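Local atomic coordinates of purine nucleoside phosphorylase (Schistosoma mansoni, PDB entry 6BIF), a protein that probably catalyses the reversible phosphorolysis of purine nucleosides such as inosine and guanosine to the free base and ribose 1-phosphate. Residues 113-118 with 235-240; 192-197 with 220-225. One frame throughout, in Å; residues are numbered along the deposited sequence.

Contact 1: 113-118 with 235-240. With DSJ (1-(4-amino-2-hydroxyphenyl)ethan-1-one), chain J; DMS (dimethyl sulfoxide), chain D.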
loop_
_atom_site.group_PDB
_atom_site.type_symbol
_atom_site.label_atom_id
_atom_site.label_comp_id
_atom_site.label_asym_id
_atom_site.label_seq_id
_atom_site.Cartn_x
_atom_site.Cartn_y
_atom_site.Cartn_z
ATOM N N LEU A 113 10.262 23.584 10.790
ATOM C CA LEU A 113 11.085 22.399 10.542
ATOM C C LEU A 113 11.644 22.465 9.121
ATOM O O LEU A 113 10.879 22.612 8.156
ATOM C CB LEU A 113 10.262 21.119 10.773
ATOM C CG LEU A 113 10.850 19.733 10.481
ATOM C CD1 LEU A 113 12.070 19.450 11.356
ATOM C CD2 LEU A 113 9.765 18.638 10.685
ATOM N N LEU A 114 12.975 22.360 9.005
ATOM C CA LEU A 114 13.698 22.370 7.734
ATOM C C LEU A 114 14.204 20.959 7.440
ATOM O O LEU A 114 14.819 20.342 8.314
ATOM C CB LEU A 114 14.880 23.347 7.805
ATOM C CG LEU A 114 14.624 24.781 8.327
ATOM C CD1 LEU A 114 15.919 25.587 8.356
ATOM C CD2 LEU A 114 13.568 25.466 7.462
ATOM N N ILE A 115 13.941 20.446 6.217
ATOM C CA ILE A 115 14.244 19.061 5.839
ATOM C C ILE A 115 14.998 18.989 4.510
ATOM O O ILE A 115 14.639 19.678 3.554
ATOM C CB ILE A 115 12.935 18.257 5.743
ATOM C CG1 ILE A 115 12.164 18.336 7.056
ATOM C CG2 ILE A 115 13.219 16.786 5.446
ATOM C CD1 ILE A 115 10.780 17.752 6.960
ATOM N N THR A 116 16.041 18.136 4.438
ATOM C CA THR A 116 16.686 17.811 3.161
ATOM C C THR A 116 16.700 16.301 2.941
ATOM O O THR A 116 16.621 15.508 3.896
ATOM C CB THR A 116 18.139 18.373 3.061
ATOM O OG1 THR A 116 18.981 17.776 4.073
ATOM C CG2 THR A 116 18.155 19.901 3.206
ATOM N N ASN A 117 16.767 15.914 1.656
ATOM C CA ASN A 117 16.923 14.520 1.242
ATOM C C ASN A 117 17.623 14.475 -0.114
ATOM O O ASN A 117 17.760 15.500 -0.787
ATOM C CB ASN A 117 15.556 13.803 1.146
ATOM C CG ASN A 117 14.620 14.409 0.100
ATOM O OD1 ASN A 117 14.918 14.410 -1.091
ATOM N ND2 ASN A 117 13.457 14.869 0.538
ATOM N N LEU A 118 18.080 13.270 -0.509
ATOM C CA LEU A 118 18.422 12.963 -1.894
ATOM C C LEU A 118 17.280 12.186 -2.549
ATOM O O LEU A 118 16.574 11.418 -1.891
ATOM C CB LEU A 118 19.724 12.175 -2.001
ATOM C CG LEU A 118 20.957 13.096 -1.784
ATOM C CD1 LEU A 118 21.559 12.874 -0.448
ATOM C CD2 LEU A 118 21.965 12.984 -2.905
ATOM N N ILE A 235 3.342 22.728 12.850
ATOM C CA ILE A 235 4.712 23.164 12.551
ATOM C C ILE A 235 4.837 23.435 11.051
ATOM O O ILE A 235 4.460 22.585 10.228
ATOM C CB ILE A 235 5.717 22.094 13.020
ATOM C CG1 ILE A 235 5.660 21.955 14.557
ATOM C CG2 ILE A 235 7.155 22.385 12.540
ATOM C CD1 ILE A 235 6.452 20.771 15.096
ATOM N N LYS A 236 5.370 24.614 10.695
ATOM C CA LYS A 236 5.645 24.985 9.305
ATOM C C LYS A 236 6.841 24.192 8.776
ATOM O O LYS A 236 7.779 23.909 9.520
ATOM C CB LYS A 236 5.945 26.491 9.201
ATOM C CG LYS A 236 4.810 27.405 9.649
ATOM C CD LYS A 236 5.251 28.886 9.673
ATOM C CE LYS A 236 5.855 29.347 8.350
ATOM N NZ LYS A 236 6.213 30.810 8.322
ATOM N N VAL A 237 6.829 23.878 7.467
ATOM C CA VAL A 237 7.856 23.029 6.835
ATOM C C VAL A 237 8.448 23.671 5.575
ATOM O O VAL A 237 7.714 24.223 4.744
ATOM C CB VAL A 237 7.260 21.646 6.486
ATOM C CG1 VAL A 237 8.214 20.824 5.622
ATOM C CG2 VAL A 237 6.926 20.863 7.756
ATOM N N LEU A 238 9.788 23.579 5.435
ATOM C CA LEU A 238 10.508 23.711 4.162
ATOM C C LEU A 238 11.244 22.397 3.925
ATOM O O LEU A 238 11.946 21.914 4.826
ATOM C CB LEU A 238 11.507 24.882 4.180
ATOM C CG LEU A 238 12.487 24.986 3.001
ATOM C CD1 LEU A 238 11.729 25.424 1.760
ATOM C CD2 LEU A 238 13.616 25.954 3.291
ATOM N N ALA A 239 11.053 21.806 2.739
ATOM C CA ALA A 239 11.704 20.559 2.346
ATOM C C ALA A 239 12.377 20.714 0.985
ATOM O O ALA A 239 11.759 21.225 0.042
ATOM C CB ALA A 239 10.683 19.401 2.308
ATOM N N VAL A 240 13.629 20.246 0.865
ATOM C CA VAL A 240 14.428 20.428 -0.358
ATOM C C VAL A 240 15.060 19.084 -0.738
ATOM O O VAL A 240 15.716 18.441 0.095
ATOM C CB VAL A 240 15.505 21.517 -0.179
ATOM C CG1 VAL A 240 16.334 21.732 -1.488
ATOM C CG2 VAL A 240 14.886 22.869 0.249
HETATM C C7 DSJ J . 15.883 7.422 -3.999
HETATM C C4 DSJ J . 18.070 8.394 -5.454
HETATM C C5 DSJ J . 17.035 7.823 -6.076
HETATM C C6 DSJ J . 15.864 7.319 -5.286
HETATM C C3 DSJ J . 18.057 8.515 -3.953
HETATM C C2 DSJ J . 17.017 8.057 -3.258
HETATM C C1 DSJ J . 16.943 8.123 -1.746
HETATM O O DSJ J . 16.007 7.659 -1.147
HETATM C C DSJ J . 18.080 8.778 -0.965
HETATM O O1 DSJ J . 14.810 6.957 -3.261
HETATM N N DSJ J . 16.989 7.676 -7.486
HETATM S S DMS D . 17.728 10.475 2.737
HETATM O O DMS D . 18.615 11.362 1.962
HETATM C C1 DMS D . 18.165 10.390 4.507
HETATM C C2 DMS D . 15.977 10.496 2.316
#
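From L113 to N117 one strand runs parallel to 236-240, the two short axes 4.7 Å apart at their closest and turned by 16°, with L113, L114, I115 and T116 set beside V237, L238, A239 and V240. Five backbone hydrogen bonds zip the pair together: L113 and I115 both give and accept, and the N117 N to V240 O bond, at 3.2 Å, ends the row. On the face of L113, I115, V237 and A239 the contacts are aliphatic. The CG2 branch of I235 lies 3.8 Å from L113 CB, and CD1 of I115 reaches V237 CG1 at 4.2 Å. Helix 224-232 packs over this face through V227 and A230. On the other face CD2 of L114 meets L238 CB at 3.9 Å, the two side chains crossing at a slant. F277 of helix 259-283 packs against L114, T116 and V240 on this face. T116 OG1 is hydrogen-bonded to G34 N. N117 has CG between its backbone N and carbonyl carbon (chi1 62°), which swings the amide toward strand 236-246, where OD1 is held by S241. Past it, L118 N donates to a dimethyl sulfoxide oxygen at 3.2 Å, and L118 O lies 3.2 Å from methyl C of the bound aminohydroxyacetophenone. Parallel strands sandwiched between helices, their C-terminal ends leading to the ligand pocket, are characteristic of the alpha/beta core of the purine nucleoside phosphorylase fold.

Contact 2: 192-197 with 220-225. With DSJ (1-(4-amino-2-hydroxyphenyl)ethan-1-one), chain J.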
loop_
_atom_site.group_PDB
_atom_site.type_symbol
_atom_site.label_atom_id
_atom_site.label_comp_id
_atom_site.label_asym_id
_atom_site.label_seq_id
_atom_site.Cartn_x
_atom_site.Cartn_y
_atom_site.Cartn_z
ATOM N N GLY A 192 8.796 21.429 -7.304
ATOM C CA GLY A 192 8.182 20.193 -7.786
ATOM C C GLY A 192 7.459 19.371 -6.733
ATOM O O GLY A 192 7.483 19.671 -5.538
ATOM N N VAL A 193 6.775 18.327 -7.234
ATOM C CA VAL A 193 5.962 17.397 -6.434
ATOM C C VAL A 193 6.785 16.145 -6.117
ATOM O O VAL A 193 7.340 15.509 -7.027
ATOM C CB VAL A 193 4.672 17.030 -7.193
ATOM C CG1 VAL A 193 3.901 15.881 -6.494
ATOM C CG2 VAL A 193 3.764 18.280 -7.397
ATOM N N TYR A 194 6.834 15.762 -4.829
ATOM C CA TYR A 194 7.629 14.625 -4.348
ATOM C C TYR A 194 6.731 13.391 -4.205
ATOM O O TYR A 194 5.730 13.429 -3.474
ATOM C CB TYR A 194 8.280 14.974 -3.005
ATOM C CG TYR A 194 9.159 13.921 -2.311
ATOM C CD1 TYR A 194 10.557 14.008 -2.359
ATOM C CD2 TYR A 194 8.609 12.875 -1.558
ATOM C CE1 TYR A 194 11.383 13.094 -1.706
ATOM C CE2 TYR A 194 9.452 11.934 -0.885
ATOM C CZ TYR A 194 10.818 12.053 -0.962
ATOM O OH TYR A 194 11.633 11.143 -0.299
ATOM N N ALA A 195 7.082 12.301 -4.903
ATOM C CA ALA A 195 6.429 10.995 -4.691
ATOM C C ALA A 195 7.169 10.176 -3.636
ATOM O O ALA A 195 8.386 9.977 -3.742
ATOM C CB ALA A 195 6.384 10.193 -5.988
ATOM N N PHE A 196 6.413 9.635 -2.663
ATOM C CA PHE A 196 6.959 8.771 -1.598
ATOM C C PHE A 196 6.847 7.298 -2.037
ATOM O O PHE A 196 5.742 6.748 -2.117
ATOM C CB PHE A 196 6.209 9.043 -0.293
ATOM C CG PHE A 196 6.659 8.210 0.941
ATOM C CD1 PHE A 196 7.922 7.631 1.039
ATOM C CD2 PHE A 196 5.768 8.023 2.009
ATOM C CE1 PHE A 196 8.286 6.897 2.151
ATOM C CE2 PHE A 196 6.137 7.293 3.146
ATOM C CZ PHE A 196 7.404 6.729 3.220
ATOM N N ASN A 197 8.005 6.678 -2.343
ATOM C CA ASN A 197 8.184 5.239 -2.543
ATOM C C ASN A 197 8.657 4.628 -1.224
ATOM O O ASN A 197 9.726 4.984 -0.725
ATOM C CB ASN A 197 9.233 4.999 -3.639
ATOM C CG ASN A 197 9.759 3.563 -3.689
ATOM O OD1 ASN A 197 9.068 2.577 -3.361
ATOM N ND2 ASN A 197 11.019 3.441 -4.108
ATOM N N GLY A 220 11.396 9.631 -3.778
ATOM C CA GLY A 220 12.316 9.229 -2.722
ATOM C C GLY A 220 11.621 8.425 -1.639
ATOM O O GLY A 220 10.416 8.154 -1.724
ATOM N N MET A 221 12.395 8.072 -0.590
ATOM C CA MET A 221 11.962 7.099 0.422
ATOM C C MET A 221 11.847 7.706 1.829
ATOM O O MET A 221 11.881 6.961 2.824
ATOM C CB MET A 221 12.925 5.911 0.465
ATOM C CG MET A 221 13.110 5.142 -0.841
ATOM S SD MET A 221 14.460 3.948 -0.676
ATOM C CE MET A 221 14.700 3.477 -2.396
ATOM N N SER A 222 11.722 9.029 1.942
ATOM C CA SER A 222 11.649 9.699 3.244
ATOM C C SER A 222 10.697 10.895 3.172
ATOM O O SER A 222 9.907 11.043 2.241
ATOM C CB SER A 222 13.048 10.160 3.684
ATOM O OG SER A 222 13.491 11.275 2.913
ATOM N N THR A 223 10.764 11.729 4.213
ATOM C CA THR A 223 10.277 13.108 4.244
ATOM C C THR A 223 8.751 13.219 4.431
ATOM O O THR A 223 8.308 13.909 5.364
ATOM C CB THR A 223 10.776 13.841 2.986
ATOM O OG1 THR A 223 12.230 13.842 2.978
ATOM C CG2 THR A 223 10.291 15.301 2.979
ATOM N N VAL A 224 7.939 12.539 3.599
ATOM C CA VAL A 224 6.469 12.655 3.715
ATOM C C VAL A 224 5.975 12.255 5.108
ATOM O O VAL A 224 5.128 12.977 5.662
ATOM C CB VAL A 224 5.783 11.889 2.574
ATOM C CG1 VAL A 224 4.278 11.715 2.784
ATOM C CG2 VAL A 224 6.032 12.612 1.235
ATOM N N PRO A 225 6.474 11.175 5.743
ATOM C CA PRO A 225 6.016 10.866 7.124
ATOM C C PRO A 225 6.273 12.007 8.102
ATOM O O PRO A 225 5.349 12.415 8.820
ATOM C CB PRO A 225 6.823 9.605 7.483
ATOM C CG PRO A 225 7.108 8.943 6.130
ATOM C CD PRO A 225 7.405 10.135 5.237
HETATM C C7 DSJ J . 15.883 7.422 -3.999
HETATM C C4 DSJ J . 18.070 8.394 -5.454
HETATM C C5 DSJ J . 17.035 7.823 -6.076
HETATM C C6 DSJ J . 15.864 7.319 -5.286
HETATM C C3 DSJ J . 18.057 8.515 -3.953
HETATM C C2 DSJ J . 17.017 8.057 -3.258
HETATM C C1 DSJ J . 16.943 8.123 -1.746
HETATM O O DSJ J . 16.007 7.659 -1.147
HETATM C C DSJ J . 18.080 8.778 -0.965
HETATM O O1 DSJ J . 14.810 6.957 -3.261
HETATM N N DSJ J . 16.989 7.676 -7.486
HETATM O O HOH W 1 14.363 10.854 -0.373
#
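Y194 and F196, on strand 189-196, carry the contact with the turn that leads from G220 into helix 224-232. Backbone hydrogen bonds fix the start: G220 N donates to A195 O at 3.0 Å, and G220 O in turn receives N197 N at 2.9 Å. This is a short piece of parallel pairing with F196 opposite G220. The phenol supplies the side-chain polar link. With CG of Y194 anti to its own N (chi1 180°), the ring reaches across and OH accepts S222 N at 3.1 Å, the N-H...O angle being 166°; a water in the ring plane lies 2.7 Å from the same oxygen. Apolar contacts fill the helix side. CG2 of V224 touches both Y194 CD2 and F196 CB, while P225 lays its CD over one face of the F196 ring, 4.2 Å from the centroid, in a CH-pi contact. G220 O sits at that ring's edge, in plane. M221 runs beside N197 and extends past it to the ligand, its CG 3.5 Å from the hydroxyl O1 of the bound aminohydroxyacetophenone. Two bonds on G220 and one from S222 thus tie down both flanks of M221, which is consistent with a well-held backbone from which the side chain reaches the ligand, and the buried phenol oxygen has an amide N-H and a water as partners.

In the fold
Both contacts are buried and both reach the same mixed sheet, the centre of contact 1 about 5 Å and that of contact 2 about 9 Å from the chain centre, and contact 2 is nested inside the loop closed by contact 1. Helix 224-232 joins them: its first turn belongs to contact 2, its later residues cover one face of contact 1, and the chain then enters strand 236-246. N117 ND2 and T223 OG1, 2.9 Å apart in a probable hydrogen bond, connect them directly. Contact 1 is strand pairing with mostly aliphatic side chains; contact 2 combines a short backbone pairing with two aromatic side chains, one hydrogen-bonded through its hydroxyl. Each reaches the same ligand; only contact 2 touches neighbouring subunits.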